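Local coordinates for protein endo-1,4-beta-xylanase (Pseudoalteromonas haloplanktis, PDB 1H12) that hydrolyses internal beta-1,4 linkages of xylan in the cold as a family 8 glycoside hydrolase, and probably also acts on related beta-glucans, at residues Ile29-Met40 with Tyr386-Asn396; Phe102-His113 with Phe133-Pro141. All coordinates share one frame; numbering follows the deposited sequence.

Contact 1: Ile29-Met40 with Tyr386-Asn396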
loop_
_atom_site.group_PDB
_atom_site.type_symbol
_atom_site.label_atom_id
_atom_site.label_comp_id
_atom_site.label_asym_id
_atom_site.label_seq_id
_atom_site.Cartn_x
_atom_site.Cartn_y
_atom_site.Cartn_z
ATOM N N ILE A 29 -16.659 4.105 15.974
ATOM C CA ILE A 29 -15.543 3.957 15.067
ATOM C C ILE A 29 -14.983 2.545 15.058
ATOM O O ILE A 29 -14.779 1.936 13.994
ATOM C CB ILE A 29 -14.458 4.954 15.467
ATOM C CG1 ILE A 29 -14.955 6.413 15.317
ATOM C CG2 ILE A 29 -13.192 4.711 14.675
ATOM C CD1 ILE A 29 -14.170 7.421 16.049
ATOM N N GLN A 30 -14.710 2.020 16.217
ATOM C CA GLN A 30 -14.106 0.699 16.283
ATOM C C GLN A 30 -15.053 -0.372 15.732
ATOM O O GLN A 30 -14.618 -1.335 15.083
ATOM C CB GLN A 30 -13.573 0.384 17.692
ATOM C CG GLN A 30 -12.613 1.376 18.231
ATOM C CD GLN A 30 -11.341 1.588 17.340
ATOM O OE1 GLN A 30 -10.790 2.856 17.098
ATOM N NE2 GLN A 30 -10.827 0.455 16.905
ATOM N N GLN A 31 -16.360 -0.251 15.976
ATOM C CA GLN A 31 -17.317 -1.202 15.410
ATOM C C GLN A 31 -17.237 -1.181 13.884
ATOM O O GLN A 31 -17.307 -2.236 13.255
ATOM C CB GLN A 31 -18.792 -0.964 15.867
ATOM N N LYS A 32 -17.115 -0.004 13.295
ATOM C CA LYS A 32 -17.053 0.102 11.835
ATOM C C LYS A 32 -15.763 -0.548 11.312
ATOM O O LYS A 32 -15.804 -1.256 10.278
ATOM C CB LYS A 32 -17.131 1.554 11.400
ATOM C CG LYS A 32 -17.234 1.730 9.928
ATOM C CD LYS A 32 -17.723 3.125 9.568
ATOM C CE LYS A 32 -17.690 3.354 8.131
ATOM N NZ LYS A 32 -18.358 4.597 7.785
ATOM N N VAL A 33 -14.652 -0.323 11.994
ATOM C CA VAL A 33 -13.388 -0.976 11.610
ATOM C C VAL A 33 -13.532 -2.490 11.684
ATOM O O VAL A 33 -13.134 -3.211 10.782
ATOM C CB VAL A 33 -12.272 -0.526 12.554
ATOM C CG1 VAL A 33 -10.996 -1.261 12.255
ATOM C CG2 VAL A 33 -12.017 0.991 12.406
ATOM N N ASN A 34 -14.078 -2.970 12.784
ATOM C CA ASN A 34 -14.239 -4.391 12.986
ATOM C C ASN A 34 -15.171 -5.029 11.962
ATOM O O ASN A 34 -14.866 -6.111 11.441
ATOM C CB ASN A 34 -14.802 -4.662 14.412
ATOM C CG ASN A 34 -13.858 -4.258 15.516
ATOM O OD1 ASN A 34 -12.698 -4.008 15.307
ATOM N ND2 ASN A 34 -14.394 -4.222 16.747
ATOM N N SER A 35 -16.277 -4.361 11.674
ATOM C CA SER A 35 -17.167 -4.952 10.650
ATOM C C SER A 35 -16.538 -4.934 9.255
ATOM O O SER A 35 -16.822 -5.805 8.459
ATOM C CB SER A 35 -18.531 -4.207 10.621
ATOM O OG SER A 35 -18.391 -2.880 10.212
ATOM N N THR A 36 -15.713 -3.939 8.967
ATOM C CA THR A 36 -15.016 -3.874 7.690
ATOM C C THR A 36 -14.151 -5.150 7.563
ATOM O O THR A 36 -14.189 -5.824 6.528
ATOM C CB THR A 36 -14.204 -2.627 7.591
ATOM O OG1 THR A 36 -15.079 -1.453 7.608
ATOM C CG2 THR A 36 -13.403 -2.552 6.346
ATOM N N PHE A 37 -13.360 -5.462 8.579
ATOM C CA PHE A 37 -12.543 -6.647 8.512
ATOM C C PHE A 37 -13.426 -7.881 8.423
ATOM O O PHE A 37 -13.195 -8.775 7.587
ATOM C CB PHE A 37 -11.601 -6.748 9.727
ATOM C CG PHE A 37 -10.658 -7.904 9.630
ATOM C CD1 PHE A 37 -11.027 -9.180 10.024
ATOM C CD2 PHE A 37 -9.389 -7.729 9.115
ATOM C CE1 PHE A 37 -10.152 -10.259 9.841
ATOM C CE2 PHE A 37 -8.509 -8.755 8.973
ATOM C CZ PHE A 37 -8.886 -10.039 9.330
ATOM N N ASP A 38 -14.455 -7.962 9.240
ATOM C CA ASP A 38 -15.287 -9.163 9.257
ATOM C C ASP A 38 -15.945 -9.427 7.952
ATOM O O ASP A 38 -16.113 -10.568 7.541
ATOM C CB ASP A 38 -16.348 -9.043 10.339
ATOM C CG ASP A 38 -15.763 -9.169 11.758
ATOM O OD1 ASP A 38 -14.581 -9.526 11.898
ATOM O OD2 ASP A 38 -16.487 -8.809 12.719
ATOM N N ASN A 39 -16.364 -8.364 7.271
ATOM C CA ASN A 39 -17.014 -8.559 5.981
ATOM C C ASN A 39 -16.029 -8.882 4.871
ATOM O O ASN A 39 -16.317 -9.665 3.968
ATOM C CB ASN A 39 -17.798 -7.292 5.580
ATOM C CG ASN A 39 -18.986 -7.024 6.451
ATOM O OD1 ASN A 39 -19.513 -7.919 7.048
ATOM N ND2 ASN A 39 -19.417 -5.719 6.494
ATOM N N MET A 40 -14.828 -8.280 4.921
ATOM C CA MET A 40 -13.800 -8.596 3.922
ATOM C C MET A 40 -13.298 -10.035 4.079
ATOM O O MET A 40 -12.943 -10.676 3.091
ATOM C CB MET A 40 -12.681 -7.591 4.029
ATOM C CG MET A 40 -11.499 -7.886 3.092
ATOM S SD MET A 40 -10.293 -6.550 3.200
ATOM C CE MET A 40 -8.884 -7.331 2.459
ATOM N N TYR A 386 -9.834 0.374 1.066
ATOM C CA TYR A 386 -10.831 0.745 2.056
ATOM C C TYR A 386 -10.467 0.149 3.431
ATOM O O TYR A 386 -10.520 0.831 4.455
ATOM C CB TYR A 386 -12.201 0.253 1.565
ATOM C CG TYR A 386 -13.359 0.666 2.470
ATOM C CD1 TYR A 386 -13.789 -0.132 3.495
ATOM C CD2 TYR A 386 -14.016 1.874 2.298
ATOM C CE1 TYR A 386 -14.829 0.209 4.334
ATOM C CE2 TYR A 386 -15.058 2.239 3.135
ATOM C CZ TYR A 386 -15.454 1.410 4.155
ATOM O OH TYR A 386 -16.493 1.741 4.982
ATOM N N MET A 387 -10.071 -1.117 3.442
ATOM C CA MET A 387 -9.648 -1.781 4.686
ATOM C C MET A 387 -8.446 -1.094 5.292
ATOM O O MET A 387 -8.443 -0.767 6.481
ATOM C CB MET A 387 -9.352 -3.267 4.375
ATOM C CG MET A 387 -8.889 -4.072 5.563
ATOM S SD MET A 387 -10.147 -4.534 6.759
ATOM C CE MET A 387 -9.985 -3.280 8.062
ATOM N N LEU A 388 -7.405 -0.851 4.496
ATOM C CA LEU A 388 -6.228 -0.179 5.033
ATOM C C LEU A 388 -6.571 1.203 5.580
ATOM O O LEU A 388 -6.112 1.568 6.664
ATOM C CB LEU A 388 -5.139 -0.070 3.958
ATOM C CG LEU A 388 -4.505 -1.371 3.528
ATOM C CD1 LEU A 388 -3.577 -1.095 2.349
ATOM C CD2 LEU A 388 -3.736 -2.016 4.635
ATOM N N ALA A 389 -7.378 1.952 4.849
ATOM C CA ALA A 389 -7.727 3.292 5.289
ATOM C C ALA A 389 -8.519 3.257 6.623
ATOM O O ALA A 389 -8.324 4.098 7.486
ATOM C CB ALA A 389 -8.538 3.986 4.240
ATOM N N MET A 390 -9.433 2.284 6.754
ATOM C CA MET A 390 -10.168 2.159 7.982
ATOM C C MET A 390 -9.244 2.008 9.174
ATOM O O MET A 390 -9.514 2.569 10.250
ATOM C CB MET A 390 -11.188 1.009 7.924
ATOM C CG MET A 390 -12.492 1.350 7.242
ATOM S SD MET A 390 -13.377 2.729 7.990
ATOM C CE MET A 390 -13.383 2.231 9.337
ATOM N N LEU A 391 -8.150 1.248 9.032
ATOM C CA LEU A 391 -7.163 1.128 10.052
ATOM C C LEU A 391 -6.425 2.457 10.308
ATOM O O LEU A 391 -6.246 2.883 11.472
ATOM C CB LEU A 391 -6.156 0.014 9.727
ATOM C CG LEU A 391 -6.794 -1.335 9.546
ATOM C CD1 LEU A 391 -5.782 -2.281 8.910
ATOM C CD2 LEU A 391 -7.281 -1.900 10.877
ATOM N N HIS A 392 -5.999 3.113 9.239
ATOM C CA HIS A 392 -5.264 4.334 9.352
ATOM C C HIS A 392 -6.012 5.472 9.994
ATOM O O HIS A 392 -5.376 6.319 10.627
ATOM C CB HIS A 392 -4.783 4.800 7.975
ATOM C CG HIS A 392 -3.562 4.107 7.485
ATOM N ND1 HIS A 392 -2.355 4.237 8.120
ATOM C CD2 HIS A 392 -3.384 3.306 6.399
ATOM C CE1 HIS A 392 -1.471 3.508 7.430
ATOM N NE2 HIS A 392 -2.062 2.938 6.377
ATOM N N VAL A 393 -7.313 5.534 9.789
ATOM C CA VAL A 393 -8.103 6.687 10.273
ATOM C C VAL A 393 -8.740 6.450 11.621
ATOM O O VAL A 393 -9.434 7.327 12.139
ATOM C CB VAL A 393 -9.171 7.146 9.249
ATOM C CG1 VAL A 393 -8.568 7.437 7.903
ATOM C CG2 VAL A 393 -10.346 6.199 9.160
ATOM N N SER A 394 -8.502 5.284 12.215
ATOM C CA SER A 394 -9.072 4.911 13.511
ATOM C C SER A 394 -7.988 4.674 14.553
ATOM O O SER A 394 -8.301 4.116 15.639
ATOM C CB SER A 394 -9.921 3.690 13.332
ATOM O OG SER A 394 -9.089 2.570 12.922
ATOM N N GLY A 395 -6.742 5.012 14.263
ATOM C CA GLY A 395 -5.680 4.793 15.201
ATOM C C GLY A 395 -5.268 3.330 15.345
ATOM O O GLY A 395 -4.567 3.028 16.303
ATOM N N ASN A 396 -5.604 2.472 14.396
ATOM C CA ASN A 396 -5.291 1.085 14.498
ATOM C C ASN A 396 -4.072 0.661 13.691
ATOM O O ASN A 396 -3.686 -0.516 13.764
ATOM C CB ASN A 396 -6.491 0.208 14.083
ATOM C CG ASN A 396 -7.536 0.101 15.154
ATOM O OD1 ASN A 396 -8.687 0.648 15.012
ATOM N ND2 ASN A 396 -7.214 -0.561 16.199
HETATM O O HOH W 1 -17.201 4.337 4.944
#
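In an antiparallel helix pair of the (alpha/alpha)6 barrel, whose two axes lie 9.7 Å apart and run at 155°, Met-387 is a knob in the hole formed by Val-33, Thr-36, Phe-37 and Met-40. The pair illustrates how flexible thioethers mould themselves to a neighbouring helix. Met-387 CG stands anti to the backbone N, and a bend at chi2 (75°) folds the sulfur back, so that SD lies 3.6 Å from Phe-37 CA. The same SD makes an oblique Met-aromatic contact, 5.2 Å from the Phe-37 ring centroid, while Met-40 SD presses on Met-387 CB at 3.6 Å. One turn on, Met-390 CG lies 3.8 Å from Thr-36 OG1, and Val-33 CG2 packs 3.5 Å from Ser-394 CB. Polar groups flank this apolar seam. Gln-30 NE2 donates to Asn-396 OD1 at 2.9 Å, nearly straight (166°) and onto an in-plane lone pair, although the two amide planes are steeply inclined. At the other flank a water accepts from Lys-32 NZ and is hydrogen-bonded to Tyr-386 OH (2.7 Å), while Thr-36 OG1 lies at the edge of the tyrosine ring; Lys-32 also makes a cation-pi contact with Trp-369. Adjacent antiparallel helices packed in this way, here with one knob in one hole, are the building unit of the (alpha/alpha)6 barrel of family 8 glycoside hydrolases.

Contact 2: Phe102-His113 with Phe133-Pro141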
loop_
_atom_site.group_PDB
_atom_site.type_symbol
_atom_site.label_atom_id
_atom_site.label_comp_id
_atom_site.label_asym_id
_atom_site.label_seq_id
_atom_site.Cartn_x
_atom_site.Cartn_y
_atom_site.Cartn_z
ATOM N N PHE A 102 -0.053 -19.314 2.088
ATOM C CA PHE A 102 -0.257 -19.286 0.640
ATOM C C PHE A 102 0.871 -18.587 -0.068
ATOM O O PHE A 102 1.385 -19.039 -1.097
ATOM C CB PHE A 102 -1.575 -18.573 0.347
ATOM C CG PHE A 102 -1.949 -18.548 -1.117
ATOM C CD1 PHE A 102 -1.421 -17.585 -1.991
ATOM C CD2 PHE A 102 -2.821 -19.492 -1.620
ATOM C CE1 PHE A 102 -1.741 -17.611 -3.310
ATOM C CE2 PHE A 102 -3.140 -19.489 -2.973
ATOM C CZ PHE A 102 -2.593 -18.560 -3.800
ATOM N N ALA A 103 1.266 -17.437 0.438
ATOM C CA ALA A 103 2.310 -16.634 -0.216
ATOM C C ALA A 103 3.615 -17.436 -0.270
ATOM O O ALA A 103 4.253 -17.516 -1.333
ATOM C CB ALA A 103 2.521 -15.328 0.537
ATOM N N LYS A 104 4.025 -17.979 0.863
ATOM C CA LYS A 104 5.279 -18.656 0.932
ATOM C C LYS A 104 5.311 -19.913 0.061
ATOM O O LYS A 104 6.329 -20.232 -0.544
ATOM C CB LYS A 104 5.638 -18.910 2.411
ATOM C CG LYS A 104 6.989 -19.362 2.706
ATOM C CD LYS A 104 7.212 -19.422 4.299
ATOM C CE LYS A 104 8.577 -19.886 4.576
ATOM N NZ LYS A 104 8.693 -20.041 6.000
ATOM N N ALA A 105 4.182 -20.606 -0.030
ATOM C CA ALA A 105 4.110 -21.836 -0.802
ATOM C C ALA A 105 3.980 -21.573 -2.300
ATOM O O ALA A 105 4.582 -22.299 -3.093
ATOM C CB ALA A 105 2.924 -22.683 -0.372
ATOM N N TYR A 106 3.150 -20.616 -2.672
ATOM C CA TYR A 106 2.687 -20.505 -4.042
ATOM C C TYR A 106 3.141 -19.237 -4.767
ATOM O O TYR A 106 3.291 -19.265 -5.990
ATOM C CB TYR A 106 1.165 -20.633 -4.089
ATOM C CG TYR A 106 0.625 -21.865 -3.458
ATOM C CD1 TYR A 106 1.021 -23.123 -3.869
ATOM C CD2 TYR A 106 -0.286 -21.820 -2.417
ATOM C CE1 TYR A 106 0.527 -24.273 -3.285
ATOM C CE2 TYR A 106 -0.769 -22.955 -1.826
ATOM C CZ TYR A 106 -0.342 -24.188 -2.251
ATOM O OH TYR A 106 -0.859 -25.323 -1.645
ATOM N N GLN A 107 3.316 -18.120 -4.063
ATOM C CA GLN A 107 3.816 -16.910 -4.689
ATOM C C GLN A 107 5.322 -16.859 -4.791
ATOM O O GLN A 107 5.872 -16.329 -5.766
ATOM C CB GLN A 107 3.238 -15.655 -4.008
ATOM C CG GLN A 107 1.758 -15.509 -4.224
ATOM C CD GLN A 107 1.107 -14.412 -3.373
ATOM O OE1 GLN A 107 1.403 -14.282 -2.186
ATOM N NE2 GLN A 107 0.176 -13.673 -3.979
ATOM N N LYS A 108 6.031 -17.378 -3.788
ATOM C CA LYS A 108 7.483 -17.281 -3.766
ATOM C C LYS A 108 8.090 -18.022 -4.947
ATOM O O LYS A 108 7.841 -19.239 -5.113
ATOM C CB LYS A 108 8.020 -17.863 -2.472
ATOM C CG LYS A 108 9.492 -17.670 -2.316
ATOM C CD LYS A 108 10.052 -18.452 -1.101
ATOM C CE LYS A 108 11.547 -18.551 -1.156
ATOM N NZ LYS A 108 12.066 -19.395 -0.063
ATOM N N ASN A 109 8.965 -17.389 -5.687
ATOM C CA ASN A 109 9.787 -18.083 -6.693
ATOM C C ASN A 109 10.915 -18.795 -5.964
ATOM O O ASN A 109 11.527 -18.262 -5.025
ATOM C CB ASN A 109 10.382 -17.092 -7.681
ATOM C CG ASN A 109 9.378 -16.412 -8.568
ATOM O OD1 ASN A 109 9.465 -15.137 -8.762
ATOM N ND2 ASN A 109 8.505 -17.124 -9.177
ATOM N N PRO A 110 11.262 -20.015 -6.401
ATOM C CA PRO A 110 12.282 -20.763 -5.704
ATOM C C PRO A 110 13.615 -20.062 -5.607
ATOM O O PRO A 110 14.022 -19.319 -6.512
ATOM C CB PRO A 110 12.422 -22.054 -6.530
ATOM C CG PRO A 110 11.613 -21.887 -7.652
ATOM C CD PRO A 110 10.674 -20.749 -7.488
ATOM N N ASP A 111 14.341 -20.333 -4.531
ATOM C CA ASP A 111 15.647 -19.732 -4.334
ATOM C C ASP A 111 16.687 -20.174 -5.337
ATOM O O ASP A 111 17.715 -19.500 -5.497
ATOM C CB ASP A 111 16.116 -20.025 -2.900
ATOM C CG ASP A 111 15.228 -19.324 -1.869
ATOM O OD1 ASP A 111 14.875 -18.154 -2.031
ATOM O OD2 ASP A 111 14.783 -19.943 -0.900
ATOM N N ASN A 112 16.415 -21.277 -6.006
ATOM C CA ASN A 112 17.293 -21.818 -7.029
ATOM C C ASN A 112 16.685 -21.633 -8.450
ATOM O O ASN A 112 17.052 -22.311 -9.383
ATOM C CB ASN A 112 17.722 -23.265 -6.725
ATOM C CG ASN A 112 16.597 -24.195 -6.787
ATOM O OD1 ASN A 112 15.413 -23.790 -6.825
ATOM N ND2 ASN A 112 16.912 -25.511 -6.892
ATOM N N HIS A 113 15.768 -20.657 -8.616
ATOM C CA HIS A 113 15.278 -20.362 -9.945
ATOM C C HIS A 113 16.449 -20.129 -10.867
ATOM O O HIS A 113 17.419 -19.493 -10.493
ATOM C CB HIS A 113 14.402 -19.103 -9.875
ATOM C CG HIS A 113 13.612 -18.844 -11.104
ATOM N ND1 HIS A 113 12.231 -18.981 -11.219
ATOM C CD2 HIS A 113 14.069 -18.411 -12.284
ATOM C CE1 HIS A 113 11.903 -18.649 -12.460
ATOM N NE2 HIS A 113 13.011 -18.323 -13.114
ATOM N N PHE A 133 -6.300 -25.498 -10.031
ATOM C CA PHE A 133 -5.034 -25.508 -9.337
ATOM C C PHE A 133 -4.232 -24.224 -9.625
ATOM O O PHE A 133 -4.243 -23.704 -10.746
ATOM C CB PHE A 133 -4.195 -26.724 -9.745
ATOM C CG PHE A 133 -4.805 -28.038 -9.322
ATOM C CD1 PHE A 133 -4.696 -28.477 -8.031
ATOM C CD2 PHE A 133 -5.477 -28.843 -10.228
ATOM C CE1 PHE A 133 -5.224 -29.676 -7.630
ATOM C CE2 PHE A 133 -6.015 -30.041 -9.835
ATOM C CZ PHE A 133 -5.896 -30.457 -8.543
ATOM N N VAL A 134 -3.514 -23.745 -8.623
ATOM C CA VAL A 134 -2.800 -22.498 -8.735
ATOM C C VAL A 134 -1.556 -22.609 -9.602
ATOM O O VAL A 134 -0.862 -23.631 -9.605
ATOM C CB VAL A 134 -2.460 -21.979 -7.336
ATOM C CG1 VAL A 134 -1.441 -22.802 -6.590
ATOM C CG2 VAL A 134 -2.122 -20.520 -7.346
ATOM N N TYR A 135 -1.263 -21.538 -10.347
ATOM C CA TYR A 135 -0.032 -21.460 -11.129
ATOM C C TYR A 135 0.345 -20.017 -11.289
ATOM O O TYR A 135 -0.455 -19.094 -11.113
ATOM C CB TYR A 135 -0.184 -22.143 -12.519
ATOM C CG TYR A 135 -1.046 -21.379 -13.481
ATOM C CD1 TYR A 135 -2.434 -21.393 -13.368
ATOM C CD2 TYR A 135 -0.497 -20.579 -14.474
ATOM C CE1 TYR A 135 -3.231 -20.639 -14.231
ATOM C CE2 TYR A 135 -1.262 -19.873 -15.348
ATOM C CZ TYR A 135 -2.642 -19.892 -15.246
ATOM O OH TYR A 135 -3.444 -19.128 -16.084
ATOM N N LYS A 136 1.613 -19.809 -11.574
ATOM C CA LYS A 136 2.157 -18.459 -11.777
ATOM C C LYS A 136 1.969 -18.015 -13.216
ATOM O O LYS A 136 2.398 -18.673 -14.177
ATOM C CB LYS A 136 3.658 -18.438 -11.463
ATOM C CG LYS A 136 3.971 -18.810 -10.017
ATOM C CD LYS A 136 5.436 -18.786 -9.682
ATOM C CE LYS A 136 5.728 -19.010 -8.205
ATOM N NZ LYS A 136 5.420 -20.438 -7.821
ATOM N N VAL A 137 1.293 -16.908 -13.376
ATOM C CA VAL A 137 1.108 -16.270 -14.699
ATOM C C VAL A 137 2.325 -15.451 -15.040
ATOM O O VAL A 137 2.810 -15.462 -16.189
ATOM C CB VAL A 137 -0.168 -15.427 -14.729
ATOM C CG1 VAL A 137 -0.315 -14.722 -16.078
ATOM C CG2 VAL A 137 -1.415 -16.252 -14.423
ATOM N N ASP A 138 2.800 -14.668 -14.081
ATOM C CA ASP A 138 3.954 -13.776 -14.264
ATOM C C ASP A 138 4.793 -13.921 -13.006
ATOM O O ASP A 138 4.343 -13.627 -11.901
ATOM C CB ASP A 138 3.500 -12.378 -14.520
ATOM C CG ASP A 138 4.592 -11.438 -14.941
ATOM O OD1 ASP A 138 5.781 -11.707 -14.677
ATOM O OD2 ASP A 138 4.264 -10.330 -15.476
ATOM N N GLU A 139 6.012 -14.415 -13.164
ATOM C CA GLU A 139 6.956 -14.616 -12.083
ATOM C C GLU A 139 7.629 -13.331 -11.613
ATOM O O GLU A 139 8.230 -13.325 -10.545
ATOM C CB GLU A 139 8.048 -15.557 -12.491
ATOM C CG GLU A 139 7.589 -16.985 -12.787
ATOM C CD GLU A 139 8.742 -17.864 -13.305
ATOM O OE1 GLU A 139 9.593 -17.339 -14.028
ATOM O OE2 GLU A 139 8.831 -19.021 -12.999
ATOM N N GLY A 140 7.546 -12.267 -12.367
ATOM C CA GLY A 140 8.155 -11.028 -11.946
ATOM C C GLY A 140 7.427 -10.459 -10.707
ATOM O O GLY A 140 6.237 -10.713 -10.513
ATOM N N PRO A 141 8.127 -9.699 -9.889
ATOM C CA PRO A 141 7.552 -9.155 -8.663
ATOM C C PRO A 141 6.812 -7.844 -8.872
ATOM O O PRO A 141 6.980 -7.155 -9.873
ATOM C CB PRO A 141 8.778 -8.934 -7.790
ATOM C CG PRO A 141 9.853 -8.501 -8.791
ATOM C CD PRO A 141 9.580 -9.353 -10.020
HETATM O O HOH W 2 6.037 -21.187 -5.148
HETATM O O HOH W 3 8.936 -19.595 -10.213
#
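With chi1 at 69°, Val-134 places CG1 between its own backbone N and carbonyl carbon, and this sets the methyl over one face of the Tyr-106 ring, 4.1 Å from CG1 to the ring centroid. Ala-105 CB covers the opposite face, so the phenol ring is held between a methyl of its own helix and one of the strand in a CH-pi contact; Tyr-53 meets the same ring edge-to-face. The other valine methyl, Val-134 CG2, lies 4.1 Å from Phe-102 CZ. Lys-136 shows how a long chain can turn a charge onto a helix end: it runs extended to CE and then bends at chi4 (70°), bringing NZ to 3.0 Å from Tyr-106 O. The ammonium approaches from above the carbonyl plane instead of along a lone pair. Lys-136 NZ also donates to a water 2.8 Å away, which in turn donates to Ala-105 O and, at 2.7 Å, to Lys-108 O. A methionine in its place would probably leave Tyr-106 O without this donor and the water without its charged partner. Farther along, the Glu-139 carboxylate sits at the edge of the His-113 ring, with OE1 and OE2 each 3.1 Å from His-113 CE1 and the two planes 67° apart. OE1 is claimed by a salt bridge to Lys-118, and OE2 accepts from a second water. The chemistry implies a division of labour: methyl-on-ring packing fixes the strand to the helix, while a lysine charge, probably favoured by the partial negative charge near the helix end, binds one carbonyl directly and two through a water.

Overall arrangement
Contact 2 is nested within the long loop of chain that contact 1 closes, so the two illustrate closure at different scales. In contact 1, helix 29-40, the first long helix, meets helix 379-392, the last, and 346 residues separate the segments at their nearest ends. Contact 2 spans only 20 and joins helix 93-107 to strand 134-136, at the edge of the five-stranded antiparallel sheet. Their centres are 30 Å apart, and their nearest atoms, about 13 Å apart, do not touch. Helix 77-89 bridges them: Ala-86 meets Met-387 and Leu-391, while Gln-80 meets Phe-102 and Gln-107. One thus closes the barrel near both chain ends; the other fastens the outer strand to one helix and its following loop.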